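Local coordinates for single-stranded DNA-binding protein (PDB 5ODK) that probably binds single-stranded DNA through an OB fold, in support of replication of the phage genome, at residues E69-T74 with M89-D94; W109-R114 with S147-W152; S116-V121 with N133-E138; L122-E127 with R172-P177. One frame throughout, in Å; residues are numbered along the deposited sequence. Where two conformers were deposited one is given.

Interaction 1 (E69-T74 with M89-D94)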
# COMPACT_ATOMS: atom_id res chain seq x y z
N GLU A 69 -1.17 12.72 -7.16
CA GLU A 69 -1.86 13.93 -6.70
C GLU A 69 -1.94 14.00 -5.18
O GLU A 69 -1.72 15.01 -4.56
CB GLU A 69 -3.24 14.01 -7.32
CG GLU A 69 -3.17 14.27 -8.82
CD GLU A 69 -4.41 13.95 -9.62
OE1 GLU A 69 -5.43 13.54 -9.07
OE2 GLU A 69 -4.34 14.15 -10.86
N GLN A 70 -2.22 12.87 -4.56
CA GLN A 70 -2.33 12.82 -3.10
C GLN A 70 -0.96 12.98 -2.44
O GLN A 70 -0.87 13.58 -1.37
CB GLN A 70 -3.00 11.53 -2.62
CG GLN A 70 -4.43 11.44 -3.15
CD GLN A 70 -5.32 12.57 -2.68
OE1 GLN A 70 -5.40 12.86 -1.50
NE2 GLN A 70 -5.91 13.27 -3.63
N ILE A 71 0.09 12.47 -3.08
CA ILE A 71 1.45 12.74 -2.61
C ILE A 71 1.76 14.25 -2.61
O ILE A 71 2.32 14.76 -1.63
CB ILE A 71 2.47 11.94 -3.44
CG1 ILE A 71 2.41 10.48 -3.02
CG2 ILE A 71 3.89 12.49 -3.31
CD1 ILE A 71 3.19 9.56 -3.92
N GLU A 72 1.35 14.97 -3.66
CA GLU A 72 1.56 16.41 -3.69
C GLU A 72 0.81 17.13 -2.59
O GLU A 72 1.33 18.03 -1.95
CB GLU A 72 1.24 16.99 -5.09
CG GLU A 72 2.18 16.48 -6.16
CD GLU A 72 3.65 16.77 -5.84
OE1 GLU A 72 4.00 17.94 -5.59
OE2 GLU A 72 4.46 15.81 -5.81
N LEU A 73 -0.42 16.69 -2.32
CA LEU A 73 -1.22 17.30 -1.26
C LEU A 73 -0.54 17.08 0.10
O LEU A 73 -0.54 17.95 0.99
CB LEU A 73 -2.61 16.70 -1.26
CG LEU A 73 -3.62 17.20 -0.25
CD1 LEU A 73 -3.91 18.68 -0.45
CD2 LEU A 73 -4.90 16.37 -0.34
N THR A 74 -0.00 15.88 0.26
CA THR A 74 0.61 15.51 1.53
C THR A 74 1.88 16.36 1.76
O THR A 74 2.12 16.84 2.86
CB THR A 74 0.95 14.02 1.52
OG1 THR A 74 -0.26 13.28 1.30
CG2 THR A 74 1.53 13.56 2.86
N MET A 89 12.49 9.04 -2.18
CA MET A 89 12.03 9.05 -0.81
C MET A 89 10.50 9.00 -0.73
O MET A 89 9.93 9.29 0.32
CB MET A 89 12.62 10.29 -0.12
CG MET A 89 14.14 10.25 -0.07
SD MET A 89 14.73 8.94 1.02
CE MET A 89 14.91 9.85 2.55
N LEU A 90 9.87 8.55 -1.80
CA LEU A 90 8.43 8.30 -1.82
C LEU A 90 8.12 6.82 -1.60
O LEU A 90 8.92 5.95 -1.94
CB LEU A 90 7.82 8.74 -3.17
CG LEU A 90 8.03 10.17 -3.59
CD1 LEU A 90 7.45 10.40 -4.99
CD2 LEU A 90 7.48 11.14 -2.57
N PHE A 91 6.90 6.56 -1.14
CA PHE A 91 6.47 5.18 -0.90
C PHE A 91 6.17 4.40 -2.17
O PHE A 91 5.90 3.20 -2.09
CB PHE A 91 5.23 5.14 0.02
CG PHE A 91 3.97 5.76 -0.55
CD1 PHE A 91 3.16 5.05 -1.39
CD2 PHE A 91 3.59 7.05 -0.19
CE1 PHE A 91 2.00 5.59 -1.89
CE2 PHE A 91 2.42 7.60 -0.68
CZ PHE A 91 1.61 6.85 -1.52
N ILE A 92 6.13 5.08 -3.33
CA ILE A 92 5.82 4.43 -4.61
C ILE A 92 7.03 4.60 -5.51
O ILE A 92 7.56 5.69 -5.63
CB ILE A 92 4.53 4.96 -5.24
CG1 ILE A 92 4.19 4.21 -6.54
CG2 ILE A 92 4.55 6.48 -5.45
CD1 ILE A 92 2.77 4.43 -7.04
N LYS A 93 7.45 3.51 -6.12
CA LYS A 93 8.62 3.45 -6.97
C LYS A 93 8.32 2.71 -8.27
O LYS A 93 7.30 2.02 -8.39
CB LYS A 93 9.81 2.79 -6.21
CG LYS A 93 10.32 3.67 -5.07
CD LYS A 93 11.51 3.17 -4.25
CE LYS A 93 12.02 4.30 -3.36
NZ LYS A 93 13.15 3.83 -2.53
N ASP A 94 9.18 2.90 -9.26
CA ASP A 94 8.99 2.33 -10.59
C ASP A 94 9.69 0.96 -10.67
O ASP A 94 10.92 0.88 -10.64
CB ASP A 94 9.55 3.31 -11.62
CG ASP A 94 9.33 2.88 -13.05
OD1 ASP A 94 9.06 1.70 -13.32
OD2 ASP A 94 9.50 3.74 -13.91

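Interaction 2 (W109-R114 with S147-W152). With PO4 (phosphate ion), chain D.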
# COMPACT_ATOMS: atom_id res chain seq x y z
N TRP A 109 4.20 -0.72 -10.58
CA TRP A 109 4.50 0.26 -9.55
C TRP A 109 4.68 -0.51 -8.25
O TRP A 109 3.94 -1.46 -7.99
CB TRP A 109 3.38 1.30 -9.38
CG TRP A 109 3.07 2.06 -10.65
CD1 TRP A 109 1.92 1.97 -11.42
CD2 TRP A 109 3.92 2.94 -11.30
NE1 TRP A 109 2.02 2.77 -12.49
CE2 TRP A 109 3.24 3.39 -12.46
CE3 TRP A 109 5.19 3.44 -11.03
CZ2 TRP A 109 3.80 4.29 -13.36
CZ3 TRP A 109 5.76 4.32 -11.91
CH2 TRP A 109 5.07 4.75 -13.07
N VAL A 110 5.66 -0.11 -7.43
CA VAL A 110 5.98 -0.82 -6.18
C VAL A 110 5.65 0.11 -5.06
O VAL A 110 6.29 1.16 -4.90
CB VAL A 110 7.47 -1.25 -6.14
CG1 VAL A 110 7.78 -2.03 -4.87
CG2 VAL A 110 7.80 -2.06 -7.39
N ILE A 111 4.68 -0.28 -4.22
CA ILE A 111 4.24 0.53 -3.11
C ILE A 111 4.67 -0.14 -1.81
O ILE A 111 4.41 -1.34 -1.60
CB ILE A 111 2.72 0.70 -3.13
CG1 ILE A 111 2.29 1.60 -4.29
CG2 ILE A 111 2.18 1.19 -1.80
CD1 ILE A 111 0.81 1.54 -4.59
N SER A 112 5.28 0.64 -0.90
CA SER A 112 5.60 0.16 0.43
C SER A 112 4.74 0.87 1.43
O SER A 112 4.64 2.09 1.43
CB SER A 112 7.05 0.49 0.72
OG SER A 112 7.86 -0.06 -0.30
N ALA A 113 4.06 0.11 2.29
CA ALA A 113 3.17 0.69 3.30
C ALA A 113 3.46 0.00 4.62
O ALA A 113 3.73 -1.21 4.67
CB ALA A 113 1.72 0.55 2.88
N ARG A 114 3.36 0.76 5.71
CA ARG A 114 3.68 0.26 7.05
C ARG A 114 2.73 0.87 8.06
O ARG A 114 2.07 1.88 7.81
CB ARG A 114 5.12 0.58 7.44
CG ARG A 114 6.23 0.15 6.49
CD ARG A 114 7.54 0.88 6.79
NE ARG A 114 8.18 0.43 8.00
CZ ARG A 114 9.20 1.06 8.61
NH1 ARG A 114 9.68 2.21 8.16
NH2 ARG A 114 9.72 0.53 9.71
N SER A 147 -5.92 -3.12 -0.96
CA SER A 147 -5.42 -2.52 0.27
C SER A 147 -5.80 -1.06 0.37
O SER A 147 -5.78 -0.35 -0.66
CB SER A 147 -3.90 -2.68 0.33
OG SER A 147 -3.30 -2.09 1.46
N VAL A 148 -6.11 -0.60 1.56
CA VAL A 148 -6.31 0.81 1.85
C VAL A 148 -5.09 1.36 2.57
O VAL A 148 -4.64 0.80 3.59
CB VAL A 148 -7.61 1.09 2.64
CG1 VAL A 148 -7.75 2.57 2.91
CG2 VAL A 148 -8.81 0.57 1.89
N ILE A 149 -4.58 2.45 2.00
CA ILE A 149 -3.41 3.14 2.50
C ILE A 149 -3.72 4.63 2.64
O ILE A 149 -4.75 5.11 2.13
CB ILE A 149 -2.19 2.93 1.56
CG1 ILE A 149 -2.43 3.53 0.16
CG2 ILE A 149 -1.85 1.44 1.45
CD1 ILE A 149 -1.21 3.53 -0.72
N ARG A 150 -2.85 5.36 3.31
CA ARG A 150 -2.97 6.82 3.28
C ARG A 150 -1.59 7.42 3.46
O ARG A 150 -0.85 7.00 4.35
CB ARG A 150 -3.91 7.36 4.35
CG ARG A 150 -4.28 8.81 4.02
CD ARG A 150 -5.42 9.33 4.86
NE ARG A 150 -5.01 9.56 6.24
CZ ARG A 150 -5.79 10.16 7.15
NH1 ARG A 150 -7.06 10.50 6.87
NH2 ARG A 150 -5.31 10.39 8.36
N PRO A 151 -1.24 8.41 2.63
CA PRO A 151 0.10 9.00 2.77
C PRO A 151 0.26 9.80 4.08
O PRO A 151 -0.72 10.26 4.69
CB PRO A 151 0.14 9.99 1.61
CG PRO A 151 -0.85 9.49 0.62
CD PRO A 151 -1.98 9.01 1.49
N TRP A 152 1.51 9.96 4.48
CA TRP A 152 1.90 10.88 5.55
C TRP A 152 3.32 11.35 5.28
O TRP A 152 4.08 10.70 4.58
CB TRP A 152 1.77 10.24 6.94
CG TRP A 152 2.59 9.05 7.23
CD1 TRP A 152 2.31 7.76 6.89
CD2 TRP A 152 3.78 9.02 8.01
NE1 TRP A 152 3.27 6.92 7.37
CE2 TRP A 152 4.17 7.65 8.10
CE3 TRP A 152 4.54 9.99 8.68
CZ2 TRP A 152 5.30 7.24 8.81
CZ3 TRP A 152 5.67 9.56 9.42
CH2 TRP A 152 6.04 8.20 9.46
P PO4 D . -1.69 11.39 9.53
O1 PO4 D . -2.56 10.31 9.09
O2 PO4 D . -2.64 12.37 10.23
O3 PO4 D . -0.53 10.96 10.45
O4 PO4 D . -1.08 12.16 8.33
O HOH W 1 3.83 4.14 7.71

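Interaction 3 (S116-V121 with N133-E138)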
# COMPACT_ATOMS: atom_id res chain seq x y z
N SER A 116 2.23 1.02 12.75
CA SER A 116 2.57 0.48 14.06
C SER A 116 1.45 -0.30 14.70
O SER A 116 1.69 -1.03 15.63
CB SER A 116 3.04 1.57 15.00
OG SER A 116 2.04 2.55 15.15
N THR A 117 0.24 -0.18 14.19
CA THR A 117 -0.86 -1.00 14.65
C THR A 117 -1.37 -1.90 13.55
O THR A 117 -1.24 -1.57 12.37
CB THR A 117 -1.92 -0.13 15.26
OG1 THR A 117 -2.75 -0.94 16.09
CG2 THR A 117 -2.74 0.60 14.25
N ARG A 118 -1.94 -3.07 13.89
CA ARG A 118 -2.29 -4.03 12.87
C ARG A 118 -3.39 -3.47 11.96
O ARG A 118 -4.43 -3.03 12.45
CB ARG A 118 -2.76 -5.35 13.52
CG ARG A 118 -2.98 -6.47 12.49
CD ARG A 118 -4.15 -7.44 12.84
NE ARG A 118 -5.50 -6.81 12.79
CZ ARG A 118 -6.54 -7.18 13.52
NH1 ARG A 118 -6.53 -8.32 14.22
NH2 ARG A 118 -7.67 -6.46 13.47
N PRO A 119 -3.17 -3.54 10.65
CA PRO A 119 -4.28 -3.19 9.74
C PRO A 119 -5.42 -4.19 9.82
O PRO A 119 -5.22 -5.30 10.36
CB PRO A 119 -3.66 -3.26 8.36
CG PRO A 119 -2.50 -4.17 8.53
CD PRO A 119 -1.97 -3.99 9.93
N ASP A 120 -6.59 -3.81 9.35
CA ASP A 120 -7.62 -4.81 9.15
C ASP A 120 -7.06 -5.81 8.16
O ASP A 120 -6.47 -5.42 7.14
CB ASP A 120 -8.90 -4.21 8.57
CG ASP A 120 -9.62 -3.25 9.47
OD1 ASP A 120 -9.24 -3.02 10.61
OD2 ASP A 120 -10.62 -2.68 9.00
N VAL A 121 -7.24 -7.10 8.43
CA VAL A 121 -6.80 -8.17 7.54
C VAL A 121 -8.00 -9.04 7.25
O VAL A 121 -8.51 -9.71 8.17
CB VAL A 121 -5.67 -9.00 8.16
CG1 VAL A 121 -5.23 -10.09 7.20
CG2 VAL A 121 -4.49 -8.13 8.54
N ASN A 133 -1.04 -16.85 13.02
CA ASN A 133 -0.69 -17.93 12.10
C ASN A 133 -1.65 -17.97 10.91
O ASN A 133 -1.23 -18.20 9.77
CB ASN A 133 -0.70 -19.31 12.79
CG ASN A 133 0.43 -19.54 13.80
OD1 ASN A 133 0.46 -20.61 14.41
ND2 ASN A 133 1.36 -18.64 13.94
N GLU A 134 -2.93 -17.74 11.14
CA GLU A 134 -3.92 -17.73 10.05
C GLU A 134 -3.68 -16.56 9.10
O GLU A 134 -3.76 -16.71 7.89
CB GLU A 134 -5.36 -17.72 10.55
CG GLU A 134 -5.85 -18.96 11.28
CD GLU A 134 -7.24 -18.78 11.86
OE1 GLU A 134 -7.97 -17.85 11.36
OE2 GLU A 134 -7.64 -19.60 12.77
N ILE A 135 -3.37 -15.40 9.66
CA ILE A 135 -3.05 -14.22 8.83
C ILE A 135 -1.87 -14.50 7.93
O ILE A 135 -1.90 -14.20 6.73
CB ILE A 135 -2.83 -13.01 9.75
CG1 ILE A 135 -4.17 -12.53 10.32
CG2 ILE A 135 -2.10 -11.88 9.05
CD1 ILE A 135 -4.06 -11.54 11.43
N ALA A 136 -0.83 -15.10 8.49
CA ALA A 136 0.36 -15.38 7.69
C ALA A 136 0.08 -16.41 6.59
O ALA A 136 0.63 -16.32 5.51
CB ALA A 136 1.53 -15.82 8.57
N GLU A 137 -0.73 -17.43 6.90
CA GLU A 137 -1.10 -18.42 5.90
C GLU A 137 -1.99 -17.86 4.79
O GLU A 137 -1.85 -18.24 3.61
CB GLU A 137 -1.91 -19.56 6.54
CG GLU A 137 -1.16 -20.56 7.33
CD GLU A 137 -2.00 -21.76 7.73
OE1 GLU A 137 -3.26 -21.72 7.68
OE2 GLU A 137 -1.38 -22.75 8.12
N GLU A 138 -2.94 -17.00 5.18
CA GLU A 138 -3.95 -16.49 4.25
C GLU A 138 -3.31 -15.57 3.21
O GLU A 138 -3.60 -15.66 2.01
CB GLU A 138 -5.04 -15.69 5.00
CG GLU A 138 -6.17 -15.05 4.18
CD GLU A 138 -7.27 -16.01 3.81
OE1 GLU A 138 -7.36 -17.08 4.46
OE2 GLU A 138 -8.04 -15.67 2.90

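Interaction 4 (L122-E127 with R172-P177)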
# COMPACT_ATOMS: atom_id res chain seq x y z
N LEU A 122 -8.46 -9.02 6.00
CA LEU A 122 -9.66 -9.72 5.62
C LEU A 122 -9.32 -10.86 4.68
O LEU A 122 -8.51 -10.73 3.76
CB LEU A 122 -10.65 -8.76 4.94
CG LEU A 122 -10.96 -7.43 5.65
CD1 LEU A 122 -12.00 -6.68 4.81
CD2 LEU A 122 -11.40 -7.50 7.08
N ASN A 123 -9.97 -12.00 4.94
CA ASN A 123 -9.86 -13.15 4.07
C ASN A 123 -10.68 -12.94 2.80
O ASN A 123 -11.32 -11.90 2.60
CB ASN A 123 -10.21 -14.43 4.87
CG ASN A 123 -11.69 -14.56 5.20
OD1 ASN A 123 -12.54 -13.84 4.69
ND2 ASN A 123 -12.00 -15.53 6.08
N MET A 124 -10.67 -13.95 1.93
CA MET A 124 -11.35 -13.83 0.67
C MET A 124 -12.86 -13.60 0.78
O MET A 124 -13.49 -13.07 -0.15
CB MET A 124 -11.07 -15.07 -0.14
CG MET A 124 -11.41 -14.94 -1.60
SD MET A 124 -10.73 -16.34 -2.50
CE MET A 124 -9.08 -15.77 -2.48
N GLU A 125 -13.44 -14.09 1.87
CA GLU A 125 -14.84 -13.88 2.21
C GLU A 125 -15.12 -12.57 2.95
O GLU A 125 -16.22 -12.37 3.47
CB GLU A 125 -15.38 -15.08 3.00
CG GLU A 125 -15.18 -16.44 2.30
CD GLU A 125 -16.34 -16.85 1.44
OE1 GLU A 125 -17.32 -17.38 1.99
OE2 GLU A 125 -16.25 -16.66 0.21
N ARG A 126 -14.12 -11.66 2.99
CA ARG A 126 -14.27 -10.35 3.61
C ARG A 126 -14.51 -10.43 5.13
O ARG A 126 -15.12 -9.56 5.73
CB ARG A 126 -15.35 -9.50 2.96
CG ARG A 126 -15.13 -9.25 1.48
CD ARG A 126 -16.33 -8.61 0.76
NE ARG A 126 -17.54 -9.44 0.96
CZ ARG A 126 -17.79 -10.61 0.35
NH1 ARG A 126 -16.94 -11.15 -0.54
NH2 ARG A 126 -18.91 -11.27 0.63
N GLU A 127 -13.92 -11.45 5.73
CA GLU A 127 -13.99 -11.65 7.20
C GLU A 127 -12.66 -11.27 7.82
O GLU A 127 -11.60 -11.68 7.35
CB GLU A 127 -14.27 -13.12 7.56
CG GLU A 127 -15.58 -13.62 6.95
CD GLU A 127 -15.73 -15.13 7.01
OE1 GLU A 127 -14.74 -15.84 6.92
OE2 GLU A 127 -16.87 -15.59 7.04
N ARG A 172 -7.69 -11.23 -2.27
CA ARG A 172 -8.47 -11.29 -3.50
C ARG A 172 -8.32 -12.58 -4.29
O ARG A 172 -9.32 -13.09 -4.79
CB ARG A 172 -8.11 -10.11 -4.40
CG ARG A 172 -8.55 -8.76 -3.88
CD ARG A 172 -10.03 -8.54 -3.96
NE ARG A 172 -10.41 -8.36 -5.36
CZ ARG A 172 -11.64 -8.45 -5.84
NH1 ARG A 172 -12.67 -8.74 -5.04
NH2 ARG A 172 -11.81 -8.26 -7.13
N LYS A 173 -7.10 -13.06 -4.48
CA LYS A 173 -6.87 -14.24 -5.32
C LYS A 173 -5.59 -14.94 -4.92
O LYS A 173 -4.63 -14.28 -4.53
CB LYS A 173 -6.74 -13.82 -6.78
CG LYS A 173 -6.97 -14.91 -7.82
CD LYS A 173 -6.93 -14.35 -9.24
CE LYS A 173 -5.68 -13.51 -9.50
NZ LYS A 173 -5.25 -13.46 -10.92
N ASP A 174 -5.58 -16.27 -5.01
CA ASP A 174 -4.35 -17.02 -4.86
C ASP A 174 -3.53 -16.96 -6.15
O ASP A 174 -4.07 -16.82 -7.25
CB ASP A 174 -4.67 -18.46 -4.49
CG ASP A 174 -5.15 -18.58 -3.04
OD1 ASP A 174 -4.37 -18.21 -2.14
OD2 ASP A 174 -6.31 -19.01 -2.85
N ASP A 175 -2.22 -17.08 -5.99
CA ASP A 175 -1.29 -17.18 -7.13
C ASP A 175 -0.00 -17.82 -6.62
O ASP A 175 0.10 -18.18 -5.44
CB ASP A 175 -1.08 -15.77 -7.75
CG ASP A 175 -0.53 -15.77 -9.17
OD1 ASP A 175 -0.15 -16.84 -9.69
OD2 ASP A 175 -0.47 -14.64 -9.71
N GLU A 176 0.96 -18.03 -7.50
CA GLU A 176 2.22 -18.66 -7.13
C GLU A 176 2.93 -17.87 -6.03
O GLU A 176 3.10 -16.66 -6.18
CB GLU A 176 3.13 -18.81 -8.37
CG GLU A 176 4.45 -19.54 -8.12
CD GLU A 176 4.30 -21.02 -7.84
OE1 GLU A 176 3.28 -21.63 -8.24
OE2 GLU A 176 5.24 -21.59 -7.22
N PRO A 177 3.32 -18.54 -4.93
CA PRO A 177 4.08 -17.82 -3.90
C PRO A 177 5.45 -17.36 -4.37
O PRO A 177 6.13 -18.07 -5.09
CB PRO A 177 4.22 -18.84 -2.76
CG PRO A 177 3.17 -19.84 -3.02
CD PRO A 177 3.02 -19.92 -4.51

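Interaction 1 (E69-T74 with M89-D94)
Helix 61-76 closes one end of the OB-fold barrel, and here its I71 plugs into the approach to strand 92-94, touching L90, F91 and I92. The contact is wholly apolar, and the two branches of I71 divide it. The CG2 methyl faces L90, with I71 CG2 3.9 Å from L90 CD2. The other branch lies on the aromatic ring, I71 CG1 standing 3.7 Å from F91 CE2 and slightly farther from F91 CZ. At its end, I71 CD1 reaches I92 CG2 at 3.7 Å and also comes near F91 CE2 and CZ. With CG1 turned anti to its own carbonyl carbon (chi1 -74°), I71 brings CD1 to both the ring and I92 CG2, and CG2 is left to meet L90. The side chains of I71 and F91 approach from opposite directions. F91 CG lies between the backbone N and the carbonyl carbon (chi1 65°), a torsion that brings the end of the ring nearer the helix. On the helix itself, T74 OG1 donates to Q70 O at 2.8 Å, and T74 N bonds to the same oxygen from the opposite face of the carbonyl plane, so two donors grip one acceptor a turn back. Around this buried knot, F91 also packs on I111, I149, P151 and A164, while I92 lies against W109 and I111. Backbone bonds of F91 with S112 and of K93 with V110 tie the segment 89-94 to strand 108-115, and T74 rests on P151 and S153 of strand 144-156, setting the helix across several strands at once.

Interaction 2 (W109-R114 with S147-W152)
A113 and I111 both meet I149, the residue that carries the direct contact between strands 108-115 and 144-156. A113 CB lies 3.9 Å from I149 CG2, and the longer arm of the isoleucine comes near the next inward-facing residue, with I111 CG2 4.3 Å from I149 CD1. I149 can serve both because its CG1 sits between the backbone N and the carbonyl carbon (chi1 63°), sending CD1 toward I111 while CG2 remains beside A113. Farther along, the two strands are linked through a water: it donates to R114 O and accepts from W152 NE1, each at 2.9 Å, and it lies in the plane of the indole at its edge. Next outward, R150 NH2 gives a hydrogen bond of 2.8 Å to O1 of a phosphate ion, with an N-H...O angle of 158°. That oxygen sits at the edge of the guanidinium, in its plane. A bend at chi3 turns the arginine tip toward the anion, and W152 CB closes on phosphate O4 at 3.7 Å. R150 NH1 is meanwhile held by S20 O, which helps fix the orientation of the guanidinium. W152 also touches N163 and N165, and A113 packs on L166. The strands are not sheet neighbours: they face each other across the barrel interior, where the direct contact is apolar packing, and a water supplies the polar link at the end. The phosphate probably came from the crystallisation liquor; its position is consistent with R150 being able to bind a phosphate oxygen, though this does not show a DNA site.

Interaction 3 (S116-V121 with N133-E138)
R118 touches I135 CD1 through its CD, while its flat guanidinium is engaged in polar bonds. R118 NE donates to P119 O at 2.9 Å with an N-H...O angle of 147°, the oxygen lying somewhat off the guanidinium plane and the donor likewise tilted from the carbonyl plane. The two terminal nitrogens have separate carboxylates, E130 for NH1 and E128 for NH2, so the group's rotation is fixed and its charge is probably well balanced. Nearer the backbone, the aliphatic stem brushes the helix: R118 CD is 4.3 Å from I135 CD1. The main packing comes from V121, whose CG1, anti to the backbone N (chi1 -180°), points at the fork of I135. V121 CG1 stands 4.1 Å from I135 CG2 and equally far from I135 CG1, a single methyl set against both branches. V121 N bonds to the E128 carboxylate that holds R118, which couples strand and arginine. Helix 132-138 is thereby laid against strand 120-122, which runs parallel to strand 159-173 in the sheet, joined to it by backbone hydrogen bonds of D120 with L167 and V169.

Interaction 4 (L122-E127 with R172-P177)
M124 reaches across to R172, K173 and D174 with the end of its side chain. From CB the chain runs out extended, CG anti to the backbone N (chi1 -165°), and then bends at the thioether (chi3 -76°); the side chain also touches K171. The sulfur passes near the opposite backbone, M124 SD lying 4.2 Å from R172 O. The methyl makes the closest approach: M124 CE is 3.5 Å from R172 O and 3.9 Å from K173 CA, with D174 OD2 at 4.3 Å. No hydrogen bond joins the segments, and the charged ends look elsewhere, R172 NE to N27 and D174 OD1 to Y140 and K171. The loop bearing M124 is stiffened by N123, whose ND2 donates almost straight (176°) to E127 OE1 at 2.9 Å, in the amide plane and on the anti lone pair. N123 OD1 in turn accepts E127 N from above the carbonyl plane. R126 N bonds to N123 O at 2.8 Å, while N123 N bonds to E127 O. Those two backbone bonds, with R126 in the left-handed region, are the pattern of a type I turn with a G1 bulge; on the other segment, R172 and K173 form a classic beta bulge against W144.

Interaction 1 lies at the capped end of the barrel and adjoins interaction 2 in the interior: their centres are 9 Å apart, and strands 92-94 and 108-115 are antiparallel neighbours in the sheet. Interactions 3 and 4 lie on the opposite side of the chain's centre from interaction 1, their centres 12 Å apart, and meet where E138 OE2 probably bonds to M124 N. Along the chain, interaction 1 closes before the others open, interaction 3 is nested inside the loop closed by interaction 2, and interaction 4 crosses both. One curled sheet reaches all four, so the helix-capped barrel end and the far edge belong to a single OB-type unit.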